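Local coordinates for protein (thiaminase I) (Bacillus subtilis, PDB 3THI) that degrades thiamin by transferring its pyrimidine moiety to a nucleophile such as an organic base, with release of the thiazole, at residues S159-A164 / R190-L195; P179-L184 / K354-E359; G119-D122 / E126-K129; G146-M151 / S218-G223. All blocks are in the same frame, centred on the assembly; numbering follows the deposited sequence.

Contact 1: residues S159-A164 / R190-L195; sequences SMYLEA and RGLRLL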
loop_
_atom_site.group_PDB
_atom_site.type_symbol
_atom_site.label_atom_id
_atom_site.label_comp_id
_atom_site.label_asym_id
_atom_site.label_seq_id
_atom_site.Cartn_x
_atom_site.Cartn_y
_atom_site.Cartn_z
ATOM N N SER A 159 3.004 -2.677 -11.386
ATOM C CA SER A 159 2.062 -1.830 -10.664
ATOM C C SER A 159 2.357 -0.358 -10.872
ATOM O O SER A 159 1.440 0.436 -11.041
ATOM C CB SER A 159 2.084 -2.144 -9.172
ATOM O OG SER A 159 1.422 -3.358 -8.921
ATOM N N MET A 160 3.631 0.010 -10.838
ATOM C CA MET A 160 4.002 1.402 -11.039
ATOM C C MET A 160 3.634 1.816 -12.458
ATOM O O MET A 160 3.122 2.915 -12.685
ATOM C CB MET A 160 5.485 1.592 -10.781
ATOM C CG MET A 160 5.846 1.412 -9.331
ATOM S SD MET A 160 7.602 1.554 -9.060
ATOM C CE MET A 160 7.821 3.328 -9.160
ATOM N N TYR A 161 3.837 0.896 -13.398
ATOM C CA TYR A 161 3.504 1.126 -14.800
ATOM C C TYR A 161 2.009 1.474 -14.957
ATOM O O TYR A 161 1.644 2.485 -15.570
ATOM C CB TYR A 161 3.838 -0.126 -15.637
ATOM C CG TYR A 161 3.455 0.012 -17.095
ATOM C CD1 TYR A 161 4.315 0.634 -18.001
ATOM C CD2 TYR A 161 2.202 -0.405 -17.554
ATOM C CE1 TYR A 161 3.940 0.849 -19.328
ATOM C CE2 TYR A 161 1.815 -0.191 -18.888
ATOM C CZ TYR A 161 2.695 0.438 -19.762
ATOM O OH TYR A 161 2.336 0.662 -21.064
ATOM N N LEU A 162 1.156 0.625 -14.391
ATOM C CA LEU A 162 -0.292 0.791 -14.476
ATOM C C LEU A 162 -0.814 2.029 -13.772
ATOM O O LEU A 162 -1.779 2.638 -14.220
ATOM C CB LEU A 162 -0.984 -0.472 -13.970
ATOM C CG LEU A 162 -0.712 -1.667 -14.885
ATOM C CD1 LEU A 162 -1.269 -2.942 -14.298
ATOM C CD2 LEU A 162 -1.338 -1.397 -16.216
ATOM N N GLU A 163 -0.180 2.394 -12.664
ATOM C CA GLU A 163 -0.582 3.590 -11.940
ATOM C C GLU A 163 -0.193 4.809 -12.769
ATOM O O GLU A 163 -0.995 5.732 -12.948
ATOM C CB GLU A 163 0.105 3.661 -10.575
ATOM C CG GLU A 163 -0.368 2.612 -9.598
ATOM C CD GLU A 163 -0.042 2.972 -8.176
ATOM O OE1 GLU A 163 1.118 3.329 -7.914
ATOM O OE2 GLU A 163 -0.945 2.899 -7.315
ATOM N N ALA A 164 1.042 4.802 -13.266
ATOM C CA ALA A 164 1.547 5.891 -14.087
ATOM C C ALA A 164 0.667 6.078 -15.314
ATOM O O ALA A 164 0.357 7.205 -15.688
ATOM C CB ALA A 164 2.992 5.604 -14.521
ATOM N N ARG A 190 9.177 6.254 -19.944
ATOM C CA ARG A 190 10.138 7.334 -19.731
ATOM C C ARG A 190 10.107 7.771 -18.274
ATOM O O ARG A 190 11.129 8.151 -17.705
ATOM C CB ARG A 190 9.853 8.519 -20.654
ATOM C CG ARG A 190 10.460 8.356 -22.043
ATOM C CD ARG A 190 10.256 9.598 -22.904
ATOM N NE ARG A 190 8.915 9.686 -23.485
ATOM C CZ ARG A 190 8.171 10.791 -23.499
ATOM N NH1 ARG A 190 8.620 11.915 -22.952
ATOM N NH2 ARG A 190 6.994 10.789 -24.109
ATOM N N GLY A 191 8.917 7.718 -17.686
ATOM C CA GLY A 191 8.756 8.076 -16.294
ATOM C C GLY A 191 9.473 7.077 -15.404
ATOM O O GLY A 191 10.248 7.467 -14.532
ATOM N N LEU A 192 9.266 5.785 -15.659
ATOM C CA LEU A 192 9.897 4.743 -14.850
ATOM C C LEU A 192 11.417 4.737 -15.019
ATOM O O LEU A 192 12.149 4.499 -14.062
ATOM C CB LEU A 192 9.294 3.368 -15.164
ATOM C CG LEU A 192 7.787 3.182 -14.938
ATOM C CD1 LEU A 192 7.364 1.787 -15.347
ATOM C CD2 LEU A 192 7.432 3.436 -13.476
ATOM N N ARG A 193 11.884 5.014 -16.234
ATOM C CA ARG A 193 13.315 5.072 -16.509
ATOM C C ARG A 193 13.922 6.246 -15.784
ATOM O O ARG A 193 15.020 6.140 -15.254
ATOM C CB ARG A 193 13.596 5.241 -17.999
ATOM C CG ARG A 193 13.372 3.993 -18.788
ATOM C CD ARG A 193 13.759 4.173 -20.230
ATOM N NE ARG A 193 14.224 2.892 -20.718
ATOM C CZ ARG A 193 15.472 2.649 -21.093
ATOM N NH1 ARG A 193 16.376 3.617 -21.055
ATOM N NH2 ARG A 193 15.825 1.422 -21.447
ATOM N N LEU A 194 13.211 7.373 -15.777
ATOM C CA LEU A 194 13.701 8.572 -15.110
ATOM C C LEU A 194 13.974 8.260 -13.632
ATOM O O LEU A 194 14.991 8.683 -13.079
ATOM C CB LEU A 194 12.684 9.705 -15.229
ATOM C CG LEU A 194 13.229 11.047 -14.753
ATOM C CD1 LEU A 194 14.420 11.437 -15.610
ATOM C CD2 LEU A 194 12.158 12.101 -14.795
ATOM N N LEU A 195 13.072 7.488 -13.021
ATOM C CA LEU A 195 13.193 7.085 -11.627
ATOM C C LEU A 195 14.418 6.206 -11.428
ATOM O O LEU A 195 15.151 6.371 -10.459
ATOM C CB LEU A 195 11.955 6.316 -11.193
ATOM C CG LEU A 195 10.674 7.099 -10.980
ATOM C CD1 LEU A 195 9.522 6.135 -10.860
ATOM C CD2 LEU A 195 10.806 7.980 -9.742
#
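The Tyr161 ring meets Leu192 at its edge, where methyl CD1 lies near the ring plane, and neither ring face is covered by helix segment 190-195. The closest touch of Leu192 CD1 is with the root of the tyrosine, 4.0 Å from both Tyr161 CA and Tyr161 CB. Tyr161 CG stands anti to the backbone N (chi1 177°). That torsion carries the ring toward Val188 and Ile189, and its OH hydrogen-bonds the backbone N of Asn185. The second methyl of Leu192, CD2, rests 3.8 Å from Met160 CB, and the two methyls therefore engage two consecutive residues of the facing helix.

This is helix-on-helix packing in a protein of the periplasmic-binding-protein clan. The segment axes come within 10.4 Å and their directions differ by 128°, an antiparallel but strongly inclined pairing. Met160 reaches across to Leu195: its chain bends at the last torsion (chi3 76°), and the methyl CE meets Leu195 CD1 tip to tip at 3.7 Å. Ile124, from helix 124-131, touches Leu195 as well.

Contact 2: residues P179-L184 / K354-E359; sequences PPLDPL and KQVLPE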
loop_
_atom_site.group_PDB
_atom_site.type_symbol
_atom_site.label_atom_id
_atom_site.label_comp_id
_atom_site.label_asym_id
_atom_site.label_seq_id
_atom_site.Cartn_x
_atom_site.Cartn_y
_atom_site.Cartn_z
ATOM N N PRO A 179 -4.369 -3.116 -20.094
ATOM C CA PRO A 179 -3.739 -2.604 -21.316
ATOM C C PRO A 179 -2.767 -3.530 -22.038
ATOM O O PRO A 179 -2.218 -4.473 -21.449
ATOM C CB PRO A 179 -3.044 -1.332 -20.828
ATOM C CG PRO A 179 -2.575 -1.732 -19.483
ATOM C CD PRO A 179 -3.754 -2.509 -18.898
ATOM N N PRO A 180 -2.582 -3.301 -23.348
ATOM C CA PRO A 180 -1.667 -4.129 -24.133
ATOM C C PRO A 180 -0.234 -3.917 -23.646
ATOM O O PRO A 180 0.106 -2.842 -23.133
ATOM C CB PRO A 180 -1.853 -3.592 -25.550
ATOM C CG PRO A 180 -3.276 -3.080 -25.542
ATOM C CD PRO A 180 -3.319 -2.365 -24.221
ATOM N N LEU A 181 0.563 -4.975 -23.714
ATOM C CA LEU A 181 1.966 -4.912 -23.312
ATOM C C LEU A 181 2.813 -4.583 -24.544
ATOM O O LEU A 181 4.051 -4.606 -24.496
ATOM C CB LEU A 181 2.405 -6.253 -22.730
ATOM C CG LEU A 181 1.912 -6.537 -21.319
ATOM C CD1 LEU A 181 2.304 -7.909 -20.926
ATOM C CD2 LEU A 181 2.503 -5.544 -20.360
ATOM N N ASP A 182 2.121 -4.288 -25.643
ATOM C CA ASP A 182 2.737 -3.959 -26.923
ATOM C C ASP A 182 1.655 -3.289 -27.764
ATOM O O ASP A 182 0.691 -3.937 -28.181
ATOM C CB ASP A 182 3.234 -5.248 -27.594
ATOM C CG ASP A 182 3.864 -5.005 -28.951
ATOM O OD1 ASP A 182 3.963 -3.842 -29.411
ATOM O OD2 ASP A 182 4.268 -6.002 -29.579
ATOM N N PRO A 183 1.821 -1.990 -28.059
ATOM C CA PRO A 183 2.952 -1.151 -27.651
ATOM C C PRO A 183 2.858 -0.644 -26.210
ATOM O O PRO A 183 1.770 -0.357 -25.706
ATOM C CB PRO A 183 2.869 0.002 -28.639
ATOM C CG PRO A 183 1.392 0.213 -28.746
ATOM C CD PRO A 183 0.872 -1.217 -28.882
ATOM N N LEU A 184 4.001 -0.549 -25.541
ATOM C CA LEU A 184 4.017 -0.045 -24.172
ATOM C C LEU A 184 3.856 1.458 -24.259
ATOM O O LEU A 184 4.166 2.049 -25.287
ATOM C CB LEU A 184 5.343 -0.380 -23.484
ATOM C CG LEU A 184 5.523 -1.824 -23.039
ATOM C CD1 LEU A 184 6.960 -2.038 -22.671
ATOM C CD2 LEU A 184 4.600 -2.132 -21.875
ATOM N N LYS A 354 6.281 -9.139 -16.892
ATOM C CA LYS A 354 7.690 -9.335 -16.534
ATOM C C LYS A 354 8.569 -9.852 -17.686
ATOM O O LYS A 354 9.801 -9.880 -17.590
ATOM C CB LYS A 354 7.856 -10.192 -15.272
ATOM C CG LYS A 354 7.760 -11.695 -15.459
ATOM C CD LYS A 354 8.204 -12.402 -14.178
ATOM C CE LYS A 354 8.266 -13.916 -14.348
ATOM N NZ LYS A 354 8.846 -14.601 -13.151
ATOM N N GLN A 355 7.932 -10.230 -18.787
ATOM C CA GLN A 355 8.657 -10.706 -19.959
ATOM C C GLN A 355 8.917 -9.548 -20.918
ATOM O O GLN A 355 9.584 -9.720 -21.939
ATOM C CB GLN A 355 7.835 -11.746 -20.698
ATOM C CG GLN A 355 7.491 -12.968 -19.908
ATOM C CD GLN A 355 6.940 -14.039 -20.809
ATOM O OE1 GLN A 355 7.690 -14.895 -21.265
ATOM N NE2 GLN A 355 5.642 -13.964 -21.136
ATOM N N VAL A 356 8.413 -8.363 -20.581
ATOM C CA VAL A 356 8.568 -7.218 -21.464
ATOM C C VAL A 356 9.003 -5.909 -20.777
ATOM O O VAL A 356 9.769 -5.131 -21.352
ATOM C CB VAL A 356 7.243 -7.030 -22.295
ATOM C CG1 VAL A 356 6.223 -6.217 -21.534
ATOM C CG2 VAL A 356 7.541 -6.436 -23.655
ATOM N N LEU A 357 8.566 -5.701 -19.537
ATOM C CA LEU A 357 8.896 -4.484 -18.791
ATOM C C LEU A 357 10.378 -4.317 -18.444
ATOM O O LEU A 357 10.930 -3.224 -18.622
ATOM C CB LEU A 357 8.021 -4.365 -17.543
ATOM C CG LEU A 357 7.095 -3.157 -17.427
ATOM C CD1 LEU A 357 6.370 -2.906 -18.723
ATOM C CD2 LEU A 357 6.093 -3.395 -16.321
ATOM N N PRO A 358 11.037 -5.361 -17.917
ATOM C CA PRO A 358 12.461 -5.252 -17.572
ATOM C C PRO A 358 13.331 -4.847 -18.780
ATOM O O PRO A 358 14.326 -4.137 -18.623
ATOM C CB PRO A 358 12.794 -6.656 -17.076
ATOM C CG PRO A 358 11.535 -7.070 -16.413
ATOM C CD PRO A 358 10.493 -6.642 -17.419
ATOM N N GLU A 359 12.962 -5.307 -19.976
ATOM C CA GLU A 359 13.705 -4.960 -21.196
ATOM C C GLU A 359 13.480 -3.488 -21.522
ATOM O O GLU A 359 14.435 -2.743 -21.756
ATOM C CB GLU A 359 13.232 -5.797 -22.386
ATOM C CG GLU A 359 13.436 -7.290 -22.230
ATOM C CD GLU A 359 13.320 -8.031 -23.553
ATOM O OE1 GLU A 359 14.044 -7.650 -24.504
ATOM O OE2 GLU A 359 12.515 -8.988 -23.645
#
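Val356 is the main bump of this contact, and Leu181 with Leu184 forms the hollow that receives it. Methyl CG1 of Val356 lies 4.0 Å from both CB and CD2 of Leu181, pressed along that side chain, while Leu184 CD1 stands more loosely beside it at 4.4 Å, about a quarter-turn round from Leu181. The second branch, Val356 CG2, leans over the backbone of the turn, 4.0 Å from Leu181 O. A smaller bump sits next to it: Leu357 CD1 lodges against the fork of Leu184, 3.7 Å from CD2 and 4.1 Å from CD1. Leu357 has a first torsion away from the staggered positions (chi1 -118°), and its tip comes to the loop although its root does not point there.

Segment 179-184, rich in proline and with a cis bond before Pro183, turns so that both leucines point toward 354-359. Trp349 and Ala353 of helix 346-353 pack against Leu181, and Tyr161 touches both Leu184 and Leu357.

Val356 occupies the N-cap of helix 357-361, yet valine carries no polar side-chain atom with which to cap. The side chains that meet are all apolar, so fit and exclusion of water, rather than directional bonds, probably hold the two segments together.

Contact 3: residues G119-D122 / E126-K129; sequences GQVD and ELYK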
loop_
_atom_site.group_PDB
_atom_site.type_symbol
_atom_site.label_atom_id
_atom_site.label_comp_id
_atom_site.label_asym_id
_atom_site.label_seq_id
_atom_site.Cartn_x
_atom_site.Cartn_y
_atom_site.Cartn_z
ATOM N N GLY A 119 11.391 20.277 -1.106
ATOM C CA GLY A 119 10.064 20.478 -0.545
ATOM C C GLY A 119 9.081 21.057 -1.542
ATOM O O GLY A 119 7.871 20.895 -1.399
ATOM N N GLN A 120 9.602 21.731 -2.562
ATOM C CA GLN A 120 8.755 22.335 -3.586
ATOM C C GLN A 120 8.505 21.429 -4.790
ATOM O O GLN A 120 7.762 21.794 -5.696
ATOM C CB GLN A 120 9.344 23.679 -4.036
ATOM C CG GLN A 120 10.734 23.595 -4.657
ATOM C CD GLN A 120 11.360 24.966 -4.864
ATOM O OE1 GLN A 120 11.317 25.816 -3.976
ATOM N NE2 GLN A 120 11.944 25.185 -6.040
ATOM N N VAL A 121 9.131 20.253 -4.783
ATOM C CA VAL A 121 9.001 19.263 -5.852
ATOM C C VAL A 121 7.639 18.580 -5.796
ATOM O O VAL A 121 7.272 17.994 -4.775
ATOM C CB VAL A 121 10.115 18.191 -5.758
ATOM C CG1 VAL A 121 9.871 17.074 -6.757
ATOM C CG2 VAL A 121 11.467 18.820 -6.007
ATOM N N ASP A 122 6.900 18.649 -6.902
ATOM C CA ASP A 122 5.569 18.050 -6.982
ATOM C C ASP A 122 5.485 16.815 -7.868
ATOM O O ASP A 122 4.542 16.033 -7.745
ATOM C CB ASP A 122 4.544 19.081 -7.458
ATOM C CG ASP A 122 4.429 20.268 -6.524
ATOM O OD1 ASP A 122 4.379 20.058 -5.288
ATOM O OD2 ASP A 122 4.390 21.411 -7.029
ATOM N N GLU A 126 10.332 17.308 -11.888
ATOM C CA GLU A 126 10.813 18.429 -11.086
ATOM C C GLU A 126 11.868 17.877 -10.121
ATOM O O GLU A 126 12.824 18.572 -9.766
ATOM C CB GLU A 126 9.668 19.066 -10.293
ATOM C CG GLU A 126 8.740 19.960 -11.108
ATOM C CD GLU A 126 7.535 20.428 -10.304
ATOM O OE1 GLU A 126 7.355 19.934 -9.172
ATOM O OE2 GLU A 126 6.759 21.277 -10.799
ATOM N N LEU A 127 11.699 16.612 -9.727
ATOM C CA LEU A 127 12.640 15.945 -8.829
ATOM C C LEU A 127 13.967 15.767 -9.567
ATOM O O LEU A 127 15.031 15.985 -9.000
ATOM C CB LEU A 127 12.105 14.565 -8.420
ATOM C CG LEU A 127 12.373 13.994 -7.020
ATOM C CD1 LEU A 127 12.362 12.465 -7.097
ATOM C CD2 LEU A 127 13.681 14.495 -6.432
ATOM N N TYR A 128 13.889 15.365 -10.833
ATOM C CA TYR A 128 15.080 15.167 -11.649
ATOM C C TYR A 128 15.894 16.451 -11.826
ATOM O O TYR A 128 17.128 16.410 -11.837
ATOM C CB TYR A 128 14.718 14.598 -13.024
ATOM C CG TYR A 128 15.934 14.377 -13.893
ATOM C CD1 TYR A 128 16.745 13.257 -13.715
ATOM C CD2 TYR A 128 16.304 15.312 -14.851
ATOM C CE1 TYR A 128 17.899 13.077 -14.468
ATOM C CE2 TYR A 128 17.461 15.144 -15.609
ATOM C CZ TYR A 128 18.256 14.026 -15.411
ATOM O OH TYR A 128 19.422 13.876 -16.133
ATOM N N LYS A 129 15.213 17.582 -11.992
ATOM C CA LYS A 129 15.901 18.861 -12.156
ATOM C C LYS A 129 16.686 19.245 -10.899
ATOM O O LYS A 129 17.614 20.042 -10.968
ATOM C CB LYS A 129 14.899 19.969 -12.506
ATOM C CG LYS A 129 14.338 19.836 -13.917
ATOM C CD LYS A 129 13.441 21.003 -14.311
ATOM C CE LYS A 129 12.796 20.744 -15.669
ATOM N NZ LYS A 129 11.786 21.781 -16.031
#
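Val121 and Glu126 bring their CA atoms to 5.6 Å, as the chain turns from an irregular loop into helix 124-131. Segment 119-122 has no regular structure; Val121 is extended, and Asp122 follows it at the end of the segment, whereas segment 126-129 is wholly helical. The turn is closed by a bond from backbone to side chain: Asp122 N donates to Glu126 OE1 at 2.6 Å, with an N-H...O angle of 161°, meeting the oxygen nearly along its C-O axis. Glu126 reaches the loop through an extended chain.

Val121 packs on the helix. Its CG1, placed anti to the backbone N (chi1 173°), touches Leu127 N at 3.5 Å and Leu127 CB at 3.7 Å, and Glu126 CB flanks it at 4.1 Å. The two acids come close, Asp122 OD2 lying 3.9 Å from Glu126 OE1 with their carboxylates turned 52° apart. Lys248, which forms a salt bridge with Asp122 OD1, probably eases this repulsion. With an alanine here in place of Glu126 the carboxylate is gone, and Asp122 N would probably be left without this acceptor, weakening the tie between loop and helix start.

Asn123 OD1 meanwhile accepts from Glu126 N, and Glu126 OE1 also bonds a residue adjoining the segments. If that residue is Asn123, the two side chains and backbones probably form a capping box, a common way for helices to begin, with Asp122 N as an additional partner of the glutamate.

Contact 4: residues G146-M151 / S218-G223; sequences GLLINM and SWFAQG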
loop_
_atom_site.group_PDB
_atom_site.type_symbol
_atom_site.label_atom_id
_atom_site.label_comp_id
_atom_site.label_asym_id
_atom_site.label_seq_id
_atom_site.Cartn_x
_atom_site.Cartn_y
_atom_site.Cartn_z
ATOM N N GLY A 146 21.273 11.527 -4.767
ATOM C CA GLY A 146 20.354 10.666 -5.478
ATOM C C GLY A 146 19.040 10.306 -4.829
ATOM O O GLY A 146 18.680 10.792 -3.750
ATOM N N LEU A 147 18.319 9.442 -5.536
ATOM C CA LEU A 147 17.023 8.948 -5.118
ATOM C C LEU A 147 17.077 7.532 -4.583
ATOM O O LEU A 147 17.738 6.665 -5.151
ATOM C CB LEU A 147 16.048 8.965 -6.301
ATOM C CG LEU A 147 14.691 8.291 -6.057
ATOM C CD1 LEU A 147 13.877 9.108 -5.064
ATOM C CD2 LEU A 147 13.942 8.117 -7.366
ATOM N N LEU A 148 16.377 7.309 -3.478
ATOM C CA LEU A 148 16.261 5.979 -2.901
ATOM C C LEU A 148 14.837 5.552 -3.224
ATOM O O LEU A 148 13.887 6.263 -2.903
ATOM C CB LEU A 148 16.457 6.004 -1.381
ATOM C CG LEU A 148 17.886 5.897 -0.842
ATOM C CD1 LEU A 148 17.886 6.104 0.657
ATOM C CD2 LEU A 148 18.413 4.526 -1.164
ATOM N N ILE A 149 14.698 4.444 -3.944
ATOM C CA ILE A 149 13.383 3.932 -4.281
ATOM C C ILE A 149 13.428 2.446 -4.592
ATOM O O ILE A 149 14.341 1.952 -5.247
ATOM C CB ILE A 149 12.732 4.693 -5.459
ATOM C CG1 ILE A 149 11.267 4.258 -5.616
ATOM C CG2 ILE A 149 13.520 4.473 -6.741
ATOM C CD1 ILE A 149 10.526 4.909 -6.772
ATOM N N ASN A 150 12.448 1.732 -4.061
ATOM C CA ASN A 150 12.328 0.307 -4.277
ATOM C C ASN A 150 11.555 0.052 -5.572
ATOM O O ASN A 150 10.364 0.366 -5.685
ATOM C CB ASN A 150 11.618 -0.344 -3.080
ATOM C CG ASN A 150 11.555 -1.852 -3.182
ATOM O OD1 ASN A 150 11.864 -2.426 -4.224
ATOM N ND2 ASN A 150 11.166 -2.502 -2.094
ATOM N N MET A 151 12.257 -0.472 -6.564
ATOM C CA MET A 151 11.640 -0.792 -7.839
ATOM C C MET A 151 11.985 -2.230 -8.197
ATOM O O MET A 151 11.924 -2.617 -9.349
ATOM C CB MET A 151 12.098 0.184 -8.927
ATOM C CG MET A 151 11.487 1.566 -8.766
ATOM S SD MET A 151 11.880 2.741 -10.070
ATOM C CE MET A 151 10.828 2.185 -11.396
ATOM N N SER A 218 15.828 2.976 6.284
ATOM C CA SER A 218 16.892 3.007 7.285
ATOM C C SER A 218 18.126 3.663 6.687
ATOM O O SER A 218 18.845 4.393 7.369
ATOM C CB SER A 218 17.246 1.601 7.781
ATOM O OG SER A 218 18.032 0.899 6.832
ATOM N N TRP A 219 18.385 3.363 5.415
ATOM C CA TRP A 219 19.520 3.950 4.707
ATOM C C TRP A 219 19.328 5.459 4.699
ATOM O O TRP A 219 20.241 6.221 5.018
ATOM C CB TRP A 219 19.556 3.466 3.262
ATOM C CG TRP A 219 19.866 2.021 3.089
ATOM C CD1 TRP A 219 20.364 1.161 4.027
ATOM C CD2 TRP A 219 19.748 1.274 1.880
ATOM N NE1 TRP A 219 20.570 -0.078 3.471
ATOM C CE2 TRP A 219 20.201 -0.036 2.154
ATOM C CE3 TRP A 219 19.309 1.584 0.586
ATOM C CZ2 TRP A 219 20.225 -1.035 1.176
ATOM C CZ3 TRP A 219 19.335 0.591 -0.382
ATOM C CH2 TRP A 219 19.789 -0.701 -0.081
ATOM N N PHE A 220 18.119 5.880 4.340
ATOM C CA PHE A 220 17.787 7.295 4.286
ATOM C C PHE A 220 18.033 7.977 5.636
ATOM O O PHE A 220 18.647 9.046 5.692
ATOM C CB PHE A 220 16.336 7.479 3.831
ATOM C CG PHE A 220 16.044 8.850 3.299
ATOM C CD1 PHE A 220 16.696 9.318 2.164
ATOM C CD2 PHE A 220 15.132 9.681 3.937
ATOM C CE1 PHE A 220 16.437 10.595 1.676
ATOM C CE2 PHE A 220 14.873 10.958 3.452
ATOM C CZ PHE A 220 15.527 11.412 2.321
ATOM N N ALA A 221 17.586 7.330 6.716
ATOM C CA ALA A 221 17.746 7.847 8.074
ATOM C C ALA A 221 19.220 7.959 8.450
ATOM O O ALA A 221 19.619 8.851 9.201
ATOM C CB ALA A 221 17.018 6.954 9.058
ATOM N N GLN A 222 20.017 7.035 7.930
ATOM C CA GLN A 222 21.451 7.012 8.166
ATOM C C GLN A 222 22.171 8.119 7.386
ATOM O O GLN A 222 23.329 8.429 7.682
ATOM C CB GLN A 222 22.013 5.642 7.797
ATOM C CG GLN A 222 21.647 4.529 8.770
ATOM C CD GLN A 222 22.724 4.308 9.811
ATOM O OE1 GLN A 222 23.896 4.152 9.471
ATOM N NE2 GLN A 222 22.341 4.304 11.086
ATOM N N GLY A 223 21.495 8.706 6.391
ATOM C CA GLY A 223 22.086 9.791 5.615
ATOM C C GLY A 223 22.283 9.523 4.130
ATOM O O GLY A 223 22.686 10.414 3.371
#
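Leu148, from strand 147-149, plugs into the flank of helix 215-222 between Trp219 and Phe220, a helix-on-strand packing within the thiaminase domain. Its two methyls divide the work. CD2 comes to the edge of the Trp219 indole, in the ring plane, 3.5 Å from CE3 and 4.1 Å from CZ3. CD1 lies at the edge of the Phe220 ring, 3.7 Å from Phe220 CD1, and is pressed equally near the backbone, 3.7 Å from Phe220 N. Both aromatic rings thus offer edges to the leucine, not faces.

The torsions explain how two consecutive helix residues can embrace one leucine: Trp219 CG lies beside its backbone N (chi1 -68°), Phe220 CG anti to it (chi1 -160°), and the rings consequently depart on different courses from the helix. An alanine here instead of Leu148 lacks both methyls, and a gap would probably open between the strand and the edges of the two rings.

Just beyond, the helix ends in a Schellman motif, with Gly223 at positive phi and its N bonded to Phe220 O at 3.0 Å. Arg112 also reaches Phe220, through a hydrogen bond to its O and a cation-pi contact with its ring, while Tyr206 meets the Trp219 indole.

Strand 147-149 runs parallel to strand 227-231, whose Phe228 also touches Leu148. Its neighbours Leu147 and Ile149 pack instead on helix 186-199, so the strand is sandwiched between that helix and helix 215-222.

Contacts 1, 3 and 4 lie within the thiaminase domain range, and contact 1 touches each of the others. To contact 2, with centres about 12 Å apart, it is joined by Leu162 CD2 on Pro179 CG at 3.5 Å. Toward contact 4, Leu195 CB meets Met151 SD at 3.7 Å; toward contact 3, Leu194 CD1 meets Tyr128 CD1 at 3.5 Å. Contacts 3 and 4 graze through Leu127 and Leu147, whereas contacts 2 and 3 stay about 18 Å apart at their nearest atoms. Contact 1 is nested within the loop that contact 4 closes. In binding proteins of this clan, ligands lie in an interdomain cleft; how these contacts stand to it is not established by the geometry here.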